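Local atomic coordinates of VP4 protein (Tellina virus 1, PDB entry 3P06), a protein that probably cleaves the viral polyprotein into its final products as a serine protease, and was caught here as an intramolecular acyl-enzyme. Residues Val8-Pro13 and Glu104-Ala109; Met122-Val127 and Ile151-Asn156; Gly130-Asn135 and Val164-Leu169; Leu137-Gln142 and Ser157-Lys162. One frame throughout, in Å; residues are numbered along the deposited sequence.

Contact 1 of 4, residues Val8-Pro13 and Glu104-Ala109; sequences VGVLLP and EAAACA
V10 reaches the helix with both methyls because its first torsion (chi1 172°) sets CG1 anti to the backbone N and CG2 anti to the carbonyl carbon. CG1 comes down on the A106 methyl, 3.8 Å from A106 CB, while CG2 leans toward the next turn and lies 4.1 Å from A109 CB. L12 points to the same helix by another route: its CG stands between the backbone N and the carbonyl carbon (chi1 61°), and the branch that does the touching is CD2, 3.8 Å from A106 CB. The A106 methyl therefore sits between two side chains of one strand, with V10 O also over it at 3.7 Å from A106 CB.

Strand 9-13 runs nearly antiparallel to helix 104-109, at 168° between the two directions, and the axes come within 7.2 Å. So close an approach rests on small groups: V10 CB lies 3.5 Å from A106 O, and the side chains the helix brings to the strand are the methyls of A106 and A109. L11 turns its side chain to the other side of the strand, onto M122. A105 packs on L169 of helix 166-173, and A109, besides meeting V10, touches L169 and V173.

The strand pairs its backbone with others: V10 and L12 with A29 and F27 of strand 21-31, L11 with V123. The site is near S102, the predicted nucleophile, whose side chain is about 5 Å from that of L12. No hydrogen bond crosses the contact, so the fit depends on the methyls of A106 and A109 meeting V10 and L12.

Contact 2 of 4, residues Met122-Val127 and Ile151-Asn156; sequences MVTGAV and IGLAAN. With SO4 (sulfate ion), chain B.
The backbones at M122-V123 and L153-A154 pair in parallel, M122 with L153 and V123 with A154, and three backbone hydrogen bonds tie them: M122 N to G152 O at 2.8 Å, A154 N to M122 O, and T124 N to A154 O, all close to straight. Of the side chains, M122 (a selenomethionine) crosses I151 at about a right angle, its SE 3.7 Å from I151 CG2. L153 CD1 reaches back to M122 CB at 3.8 Å. On the other face V123 CG2 meets the A154 methyl.

Beyond the paired residues, T124 CG2 touches A155 CB at 3.6 Å. With chi1 -170°, T124 OG1 stands anti to its backbone N, and it is hydrogen-bonded to K141 NZ, the predicted catalytic lysine. A sulfate, probably from the crystallisation liquor, lies beside it, with O1 3.2 Å from T124 OG1. One water bridges T124 O and N156 N.

Parallel neighbours linked through helix 138-149, with hairpin 127-132 inserted in the connection, have beta-alpha-beta crossover topology. Helix 104-111 packs on V123, helix 138-149 on M122, L153 and A155; strand 9-18 lies beside V123, and strand 161-162 beyond 153-155.

Contact 3 of 4, residues Gly130-Asn135 and Val164-Leu169; sequences GNLSPN and VTLEQL. With SO4 (sulfate ion), chain B.
G130-L132 meets V164-L166 through a single beta bridge, N131 opposite T165, with two backbone hydrogen bonds around it. L132 N donates to V164 O at 2.9 Å, tilted moderately from the carbonyl plane. L166 N donates to G130 O at 3.0 Å along a nearly straight N-H (174°), yet stands well above the plane of that carbonyl. G130 has positive phi, a backbone shape that glycine adopts readily.

L132 carries the apolar side of the contact. Its CD1 meets L166 CD2 at 4.0 Å, the two side chains crossing obliquely, and stretches more loosely toward L169 CD2 at 4.4 Å. L166 also lays CB and CG over the G130 carbonyl, with CG 3.7 Å from G130 O. Helix 104-111 packs on these leucines, A105 touching L132 and L169, C108 touching L166.

T165 holds its OG1 between the backbone N and the carbonyl carbon (chi1 70°), where it accepts from Q168 N at 3.0 Å. In return, Q168 OE1 takes two donors: V164 N at 2.6 Å, almost in line with the side-chain C=O, and T165 N, which approaches from above the amide plane. This exchange between T165 and Q168 is a capping box, with T165 as N-cap of helix 166-173; the bridge fastens that helix start to the strand 131-132 of the small hairpin with 127-128.

Contact 4 of 4, residues Leu137-Gln142 and Ser157-Lys162; sequences LAVQKQ and SDRALK. With SO4 (sulfate ion), chain B.
V139 lays its CG2 over one face of the R159 guanidinium, the valine on the first turn of helix 138-149 and the arginine within a type I beta turn, S157 to A160; S157 OG accepting from R159 N adds an ST turn. CG2 stands 3.2 Å above the guanidinium plane, displaced toward the rim; its nearest atom is R159 NE at 3.3 Å. The R159 chain bends at chi3 (-83°), and its CB and CD also touch that methyl.

One turn further along the helix, Q142 bends at chi2 and offers its amide to the turn. Q142 NE2 donates to R159 O at 3.1 Å, in the carbonyl plane and on a lone pair, with the acceptor close to the amide plane of Q142. A138 puts its methyl 4.0 Å from S157 OG. This surface contact thus joins the first turns of helix 138-149 to the turn between strands 153-155 and 161-162.

K141, the predicted catalytic lysine, lies on the same helix but faces S102 rather than the turn. The same sulfate is bound at the helix start: L137 N donates to its O2 at 3.2 Å, and K141 NZ lies 2.6 Å from sulfate O4, a hydrogen bond.

Overall arrangement
Contacts 1 and 2 are the core pair, joined by the backbone bond between L11 and V123 and by the bond from E104 to V127 N; contact 3 is partly buried and contact 4 at the surface. Chemistry follows place: contact 1 is purely apolar, contact 2 is mainly backbone pairing with apolar side chains, contact 3 adds a polar helix cap, and contact 4 rests on a glutamine-carbonyl bond and a methyl over a guanidinium. Contacts 2 and 4 share the three-stranded parallel sheet, and T124 meets K141 between them. Helix 104-111 forms one side of contact 1 and packs against contacts 2 and 3. One sulfate touches contacts 2, 3 and 4, beside the predicted catalytic lysine.

Contact 1 of 4, residues Val8-Pro13 and Glu104-Ala109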
# COMPACT_ATOMS: atom_id res chain seq x y z
N VAL A 8 10.01 0.77 -7.06
CA VAL A 8 8.93 0.11 -7.75
C VAL A 8 8.12 -0.61 -6.66
O VAL A 8 8.70 -1.15 -5.73
CB VAL A 8 9.51 -0.82 -8.85
CG1 VAL A 8 8.50 -1.85 -9.34
CG2 VAL A 8 10.02 0.06 -10.04
N GLY A 9 6.80 -0.58 -6.78
CA GLY A 9 5.95 -1.28 -5.83
C GLY A 9 4.50 -1.08 -6.19
O GLY A 9 4.18 -0.82 -7.35
N VAL A 10 3.61 -1.19 -5.19
CA VAL A 10 2.20 -1.08 -5.48
C VAL A 10 1.54 -0.13 -4.46
O VAL A 10 1.75 -0.28 -3.22
CB VAL A 10 1.50 -2.50 -5.50
CG1 VAL A 10 -0.04 -2.36 -5.60
CG2 VAL A 10 2.05 -3.36 -6.67
N LEU A 11 0.80 0.85 -4.98
CA LEU A 11 0.21 1.88 -4.17
C LEU A 11 -1.01 1.33 -3.39
O LEU A 11 -1.74 0.49 -3.87
CB LEU A 11 -0.31 3.00 -5.08
CG LEU A 11 0.85 3.92 -5.53
CD1 LEU A 11 0.32 4.82 -6.60
CD2 LEU A 11 1.37 4.71 -4.35
N LEU A 12 -1.23 1.84 -2.20
CA LEU A 12 -2.42 1.46 -1.43
C LEU A 12 -2.97 2.71 -0.74
O LEU A 12 -2.22 3.51 -0.19
CB LEU A 12 -2.10 0.33 -0.39
CG LEU A 12 -1.07 0.72 0.67
CD1 LEU A 12 -1.75 0.74 2.04
CD2 LEU A 12 0.17 -0.26 0.74
N PRO A 13 -4.29 2.86 -0.74
CA PRO A 13 -4.91 4.01 -0.07
C PRO A 13 -4.99 3.83 1.46
O PRO A 13 -5.13 2.71 1.94
CB PRO A 13 -6.33 4.06 -0.71
CG PRO A 13 -6.66 2.65 -0.97
CD PRO A 13 -5.29 2.00 -1.40
N GLU A 104 -1.98 -5.41 2.77
CA GLU A 104 -1.45 -6.76 2.41
C GLU A 104 -1.63 -7.14 0.95
O GLU A 104 -0.77 -7.81 0.40
CB GLU A 104 -2.09 -7.86 3.28
CG GLU A 104 -1.78 -7.67 4.76
CD GLU A 104 -2.39 -8.79 5.63
OE1 GLU A 104 -3.47 -9.34 5.25
OE2 GLU A 104 -1.79 -9.12 6.72
N ALA A 105 -2.79 -6.84 0.35
CA ALA A 105 -2.97 -7.13 -1.07
C ALA A 105 -1.90 -6.39 -1.93
O ALA A 105 -1.32 -7.00 -2.81
CB ALA A 105 -4.38 -6.80 -1.56
N ALA A 106 -1.62 -5.11 -1.64
CA ALA A 106 -0.58 -4.37 -2.35
C ALA A 106 0.84 -5.01 -2.17
O ALA A 106 1.62 -5.14 -3.13
CB ALA A 106 -0.55 -2.88 -1.88
N ALA A 107 1.16 -5.38 -0.94
CA ALA A 107 2.46 -5.98 -0.60
C ALA A 107 2.60 -7.34 -1.31
O ALA A 107 3.70 -7.66 -1.81
CB ALA A 107 2.56 -6.19 0.89
N CYS A 108 1.53 -8.13 -1.37
CA CYS A 108 1.60 -9.40 -2.15
C CYS A 108 1.77 -9.13 -3.65
O CYS A 108 2.51 -9.85 -4.36
CB CYS A 108 0.33 -10.24 -1.96
SG CYS A 108 0.23 -10.90 -0.27
N ALA A 109 1.01 -8.16 -4.16
CA ALA A 109 1.12 -7.81 -5.57
C ALA A 109 2.50 -7.20 -5.88
O ALA A 109 3.08 -7.53 -6.92
CB ALA A 109 -0.02 -6.89 -6.02

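Contact 2 of 4, residues Met122-Val127 and Ile151-Asn156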
# COMPACT_ATOMS: atom_id res chain seq x y z
N MSE A 122 -4.27 1.52 -7.70
CA MSE A 122 -4.05 1.38 -6.27
C MSE A 122 -4.72 0.09 -5.86
O MSE A 122 -5.70 -0.35 -6.52
CB MSE A 122 -4.69 2.55 -5.51
CG MSE A 122 -4.05 3.90 -5.90
SE MSE A 122 -4.82 5.27 -4.67
CE MSE A 122 -3.47 5.00 -3.31
N VAL A 123 -4.24 -0.51 -4.78
CA VAL A 123 -4.84 -1.78 -4.38
C VAL A 123 -5.17 -1.79 -2.88
O VAL A 123 -4.36 -1.34 -2.10
CB VAL A 123 -3.85 -2.92 -4.77
CG1 VAL A 123 -4.29 -4.26 -4.16
CG2 VAL A 123 -3.69 -3.02 -6.35
N THR A 124 -6.32 -2.28 -2.47
CA THR A 124 -6.61 -2.35 -1.02
C THR A 124 -7.16 -3.73 -0.68
O THR A 124 -7.99 -4.28 -1.44
CB THR A 124 -7.62 -1.19 -0.52
OG1 THR A 124 -7.69 -1.14 0.92
CG2 THR A 124 -9.02 -1.42 -1.02
N GLY A 125 -6.81 -4.24 0.50
CA GLY A 125 -7.47 -5.40 1.08
C GLY A 125 -6.51 -6.23 1.91
O GLY A 125 -5.30 -6.18 1.71
N ALA A 126 -7.06 -7.01 2.83
CA ALA A 126 -6.32 -7.90 3.67
C ALA A 126 -6.26 -9.23 2.92
O ALA A 126 -7.08 -9.47 2.03
CB ALA A 126 -7.04 -8.07 5.02
N VAL A 127 -5.30 -10.08 3.25
CA VAL A 127 -5.13 -11.35 2.52
C VAL A 127 -5.20 -12.47 3.51
O VAL A 127 -4.59 -12.39 4.58
CB VAL A 127 -3.80 -11.41 1.68
CG1 VAL A 127 -3.58 -12.82 0.97
CG2 VAL A 127 -3.75 -10.25 0.65
N ILE A 151 -6.92 7.97 -10.17
CA ILE A 151 -6.31 6.67 -10.44
C ILE A 151 -7.32 5.58 -10.06
O ILE A 151 -8.12 5.78 -9.19
CB ILE A 151 -4.98 6.52 -9.68
CG1 ILE A 151 -4.25 5.20 -9.98
CG2 ILE A 151 -5.21 6.67 -8.08
CD1 ILE A 151 -2.71 5.18 -9.39
N GLY A 152 -7.31 4.46 -10.77
CA GLY A 152 -8.17 3.30 -10.42
C GLY A 152 -7.82 2.61 -9.09
O GLY A 152 -6.67 2.63 -8.60
N LEU A 153 -8.81 1.90 -8.53
CA LEU A 153 -8.56 1.16 -7.31
C LEU A 153 -9.04 -0.27 -7.53
O LEU A 153 -10.14 -0.45 -8.03
CB LEU A 153 -9.38 1.77 -6.20
CG LEU A 153 -9.32 1.00 -4.86
CD1 LEU A 153 -7.92 1.00 -4.20
CD2 LEU A 153 -10.35 1.51 -3.84
N ALA A 154 -8.23 -1.26 -7.14
CA ALA A 154 -8.62 -2.67 -7.15
C ALA A 154 -8.91 -3.07 -5.74
O ALA A 154 -8.19 -2.67 -4.81
CB ALA A 154 -7.52 -3.55 -7.71
N ALA A 155 -9.97 -3.87 -5.55
CA ALA A 155 -10.37 -4.30 -4.18
C ALA A 155 -11.34 -5.44 -4.37
O ALA A 155 -11.85 -5.61 -5.47
CB ALA A 155 -11.11 -3.15 -3.36
N ASN A 156 -11.64 -6.16 -3.28
CA ASN A 156 -12.67 -7.18 -3.34
C ASN A 156 -14.04 -6.50 -3.11
O ASN A 156 -14.65 -6.64 -2.06
CB ASN A 156 -12.40 -8.26 -2.30
CG ASN A 156 -13.39 -9.43 -2.40
OD1 ASN A 156 -14.35 -9.38 -3.20
ND2 ASN A 156 -13.14 -10.48 -1.63
S SO4 B . -10.43 -2.28 2.97
O1 SO4 B . -9.66 -3.23 2.22
O2 SO4 B . -11.08 -1.38 2.00
O3 SO4 B . -11.43 -3.02 3.71
O4 SO4 B . -9.72 -1.51 3.96
O HOH W 1 -10.34 -5.62 -0.77

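Contact 3 of 4, residues Gly130-Asn135 and Val164-Leu169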
# COMPACT_ATOMS: atom_id res chain seq x y z
N GLY A 130 -4.52 -16.94 0.32
CA GLY A 130 -4.54 -16.67 -1.12
C GLY A 130 -5.76 -15.95 -1.67
O GLY A 130 -5.96 -15.86 -2.90
N ASN A 131 -6.60 -15.44 -0.77
CA ASN A 131 -7.75 -14.66 -1.19
C ASN A 131 -7.72 -13.30 -0.51
O ASN A 131 -7.20 -13.16 0.60
CB ASN A 131 -9.06 -15.35 -0.80
CG ASN A 131 -9.47 -16.46 -1.76
OD1 ASN A 131 -9.14 -16.47 -2.95
ND2 ASN A 131 -10.24 -17.41 -1.22
N LEU A 132 -8.32 -12.32 -1.16
CA LEU A 132 -8.59 -11.06 -0.52
C LEU A 132 -9.79 -11.26 0.36
O LEU A 132 -10.78 -11.84 -0.07
CB LEU A 132 -8.89 -10.00 -1.57
CG LEU A 132 -7.66 -9.27 -2.07
CD1 LEU A 132 -6.83 -10.18 -2.97
CD2 LEU A 132 -8.04 -7.98 -2.82
N SER A 133 -9.72 -10.77 1.60
CA SER A 133 -10.89 -10.74 2.47
C SER A 133 -12.04 -9.96 1.86
O SER A 133 -11.82 -9.13 0.99
CB SER A 133 -10.53 -10.08 3.78
OG SER A 133 -9.68 -10.93 4.49
N PRO A 134 -13.28 -10.16 2.37
CA PRO A 134 -14.25 -9.16 1.85
C PRO A 134 -13.88 -7.71 2.26
O PRO A 134 -13.24 -7.45 3.26
CB PRO A 134 -15.59 -9.60 2.43
CG PRO A 134 -15.27 -10.75 3.37
CD PRO A 134 -13.94 -11.29 3.03
N ASN A 135 -14.22 -6.77 1.43
CA ASN A 135 -13.75 -5.45 1.66
C ASN A 135 -14.70 -4.64 2.56
O ASN A 135 -15.90 -4.86 2.52
CB ASN A 135 -13.68 -4.80 0.33
CG ASN A 135 -13.41 -3.38 0.43
OD1 ASN A 135 -14.35 -2.56 0.50
ND2 ASN A 135 -12.11 -3.05 0.47
N VAL A 164 -10.78 -11.05 -6.42
CA VAL A 164 -11.08 -11.89 -5.28
C VAL A 164 -9.87 -12.73 -4.86
O VAL A 164 -9.62 -12.90 -3.68
CB VAL A 164 -12.33 -12.76 -5.57
CG1 VAL A 164 -12.65 -13.64 -4.36
CG2 VAL A 164 -13.54 -11.83 -5.86
N THR A 165 -9.10 -13.23 -5.82
CA THR A 165 -7.97 -14.11 -5.50
C THR A 165 -6.63 -13.38 -5.76
O THR A 165 -6.57 -12.45 -6.53
CB THR A 165 -7.98 -15.46 -6.31
OG1 THR A 165 -7.69 -15.18 -7.67
CG2 THR A 165 -9.35 -16.21 -6.22
N LEU A 166 -5.58 -13.81 -5.08
CA LEU A 166 -4.24 -13.25 -5.31
C LEU A 166 -3.87 -13.49 -6.80
O LEU A 166 -3.29 -12.60 -7.44
CB LEU A 166 -3.22 -13.92 -4.38
CG LEU A 166 -3.14 -13.41 -2.94
CD1 LEU A 166 -1.84 -13.96 -2.36
CD2 LEU A 166 -3.16 -11.87 -2.93
N GLU A 167 -4.25 -14.65 -7.35
CA GLU A 167 -4.03 -14.88 -8.78
C GLU A 167 -4.69 -13.81 -9.69
O GLU A 167 -4.05 -13.30 -10.63
CB GLU A 167 -4.41 -16.31 -9.21
CG GLU A 167 -3.94 -16.65 -10.62
CD GLU A 167 -2.52 -16.09 -10.94
OE1 GLU A 167 -1.54 -16.28 -10.13
OE2 GLU A 167 -2.38 -15.43 -12.01
N GLN A 168 -5.94 -13.44 -9.39
CA GLN A 168 -6.59 -12.34 -10.16
C GLN A 168 -5.91 -10.99 -9.98
O GLN A 168 -5.78 -10.23 -10.93
CB GLN A 168 -8.05 -12.16 -9.80
CG GLN A 168 -8.93 -13.26 -10.33
CD GLN A 168 -10.20 -13.34 -9.52
OE1 GLN A 168 -10.42 -12.54 -8.58
NE2 GLN A 168 -11.04 -14.28 -9.86
N LEU A 169 -5.49 -10.70 -8.75
CA LEU A 169 -4.85 -9.43 -8.47
C LEU A 169 -3.52 -9.35 -9.26
O LEU A 169 -3.20 -8.30 -9.85
CB LEU A 169 -4.60 -9.32 -6.96
CG LEU A 169 -3.77 -8.13 -6.50
CD1 LEU A 169 -4.41 -6.82 -6.85
CD2 LEU A 169 -3.52 -8.21 -5.03
S SO4 B . -10.43 -2.28 2.97
O1 SO4 B . -9.66 -3.23 2.22
O2 SO4 B . -11.08 -1.38 2.00
O3 SO4 B . -11.43 -3.02 3.71
O4 SO4 B . -9.72 -1.51 3.96

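Contact 4 of 4, residues Leu137-Gln142 and Ser157-Lys162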
# COMPACT_ATOMS: atom_id res chain seq x y z
N LEU A 137 -13.92 -0.85 3.26
CA LEU A 137 -13.79 0.60 3.12
C LEU A 137 -13.45 1.03 1.73
O LEU A 137 -12.94 2.12 1.57
CB LEU A 137 -12.73 1.14 4.09
CG LEU A 137 -13.11 0.97 5.57
CD1 LEU A 137 -11.87 1.14 6.43
CD2 LEU A 137 -14.19 2.02 5.87
N ALA A 138 -13.69 0.19 0.72
CA ALA A 138 -13.32 0.61 -0.67
C ALA A 138 -14.04 1.90 -1.12
O ALA A 138 -13.47 2.75 -1.78
CB ALA A 138 -13.60 -0.50 -1.65
N VAL A 139 -15.32 2.01 -0.77
CA VAL A 139 -16.07 3.16 -1.19
C VAL A 139 -15.47 4.48 -0.62
O VAL A 139 -15.23 5.37 -1.39
CB VAL A 139 -17.54 3.01 -0.83
CG1 VAL A 139 -18.26 4.36 -0.90
CG2 VAL A 139 -18.14 2.03 -1.85
N GLN A 140 -15.18 4.52 0.67
CA GLN A 140 -14.49 5.65 1.31
C GLN A 140 -13.08 5.91 0.74
O GLN A 140 -12.69 7.09 0.64
CB GLN A 140 -14.38 5.46 2.82
CG GLN A 140 -15.70 5.34 3.50
CD GLN A 140 -16.19 6.68 4.00
OE1 GLN A 140 -16.00 7.73 3.34
NE2 GLN A 140 -16.84 6.66 5.17
N LYS A 141 -12.36 4.85 0.35
CA LYS A 141 -11.01 5.00 -0.27
C LYS A 141 -11.14 5.54 -1.69
O LYS A 141 -10.30 6.32 -2.16
CB LYS A 141 -10.14 3.74 -0.14
CG LYS A 141 -9.81 3.51 1.35
CD LYS A 141 -9.49 2.07 1.69
CE LYS A 141 -8.76 2.06 3.05
NZ LYS A 141 -8.47 0.63 3.14
N GLN A 142 -12.21 5.14 -2.37
CA GLN A 142 -12.54 5.72 -3.66
C GLN A 142 -12.77 7.22 -3.48
O GLN A 142 -12.19 8.04 -4.22
CB GLN A 142 -13.79 5.06 -4.33
CG GLN A 142 -13.52 3.66 -4.94
CD GLN A 142 -12.77 3.71 -6.29
OE1 GLN A 142 -11.93 4.60 -6.52
NE2 GLN A 142 -13.03 2.75 -7.13
N SER A 157 -14.48 -5.75 -4.10
CA SER A 157 -15.65 -4.95 -3.99
C SER A 157 -16.14 -4.57 -5.37
O SER A 157 -15.36 -4.24 -6.26
CB SER A 157 -15.38 -3.67 -3.21
OG SER A 157 -16.30 -2.65 -3.58
N ASP A 158 -17.44 -4.56 -5.56
CA ASP A 158 -17.89 -4.29 -6.90
C ASP A 158 -17.95 -2.75 -7.10
O ASP A 158 -18.31 -2.31 -8.15
CB ASP A 158 -19.15 -5.12 -7.30
CG ASP A 158 -20.25 -4.94 -6.34
OD1 ASP A 158 -20.18 -3.90 -5.65
OD2 ASP A 158 -21.16 -5.78 -6.24
N ARG A 159 -17.53 -1.94 -6.13
CA ARG A 159 -17.41 -0.52 -6.45
C ARG A 159 -15.93 -0.13 -6.74
O ARG A 159 -15.56 1.04 -6.71
CB ARG A 159 -18.11 0.37 -5.43
CG ARG A 159 -19.70 0.50 -5.78
CD ARG A 159 -20.34 1.61 -5.07
NE ARG A 159 -20.71 1.21 -3.72
CZ ARG A 159 -21.45 1.96 -2.91
NH1 ARG A 159 -21.86 3.17 -3.31
NH2 ARG A 159 -21.74 1.53 -1.69
N ALA A 160 -15.11 -1.15 -7.01
CA ALA A 160 -13.72 -0.98 -7.37
C ALA A 160 -13.48 -1.79 -8.64
O ALA A 160 -14.43 -2.36 -9.23
CB ALA A 160 -12.86 -1.50 -6.23
N LEU A 161 -12.24 -1.89 -9.08
CA LEU A 161 -11.94 -2.95 -10.04
C LEU A 161 -11.85 -4.25 -9.25
O LEU A 161 -10.94 -4.44 -8.43
CB LEU A 161 -10.63 -2.64 -10.73
CG LEU A 161 -10.15 -3.47 -11.93
CD1 LEU A 161 -8.83 -2.87 -12.45
CD2 LEU A 161 -9.99 -4.93 -11.46
N LYS A 162 -12.83 -5.12 -9.42
CA LYS A 162 -13.05 -6.25 -8.49
C LYS A 162 -12.07 -7.42 -8.65
O LYS A 162 -11.97 -7.98 -9.72
CB LYS A 162 -14.50 -6.77 -8.57
CG LYS A 162 -14.78 -7.87 -7.52
CD LYS A 162 -16.28 -8.14 -7.23
CE LYS A 162 -16.38 -9.05 -6.01
NZ LYS A 162 -17.76 -9.35 -5.57
S SO4 B . -10.43 -2.28 2.97
O1 SO4 B . -9.66 -3.23 2.22
O2 SO4 B . -11.08 -1.38 2.00
O3 SO4 B . -11.43 -3.02 3.71
O4 SO4 B . -9.72 -1.51 3.96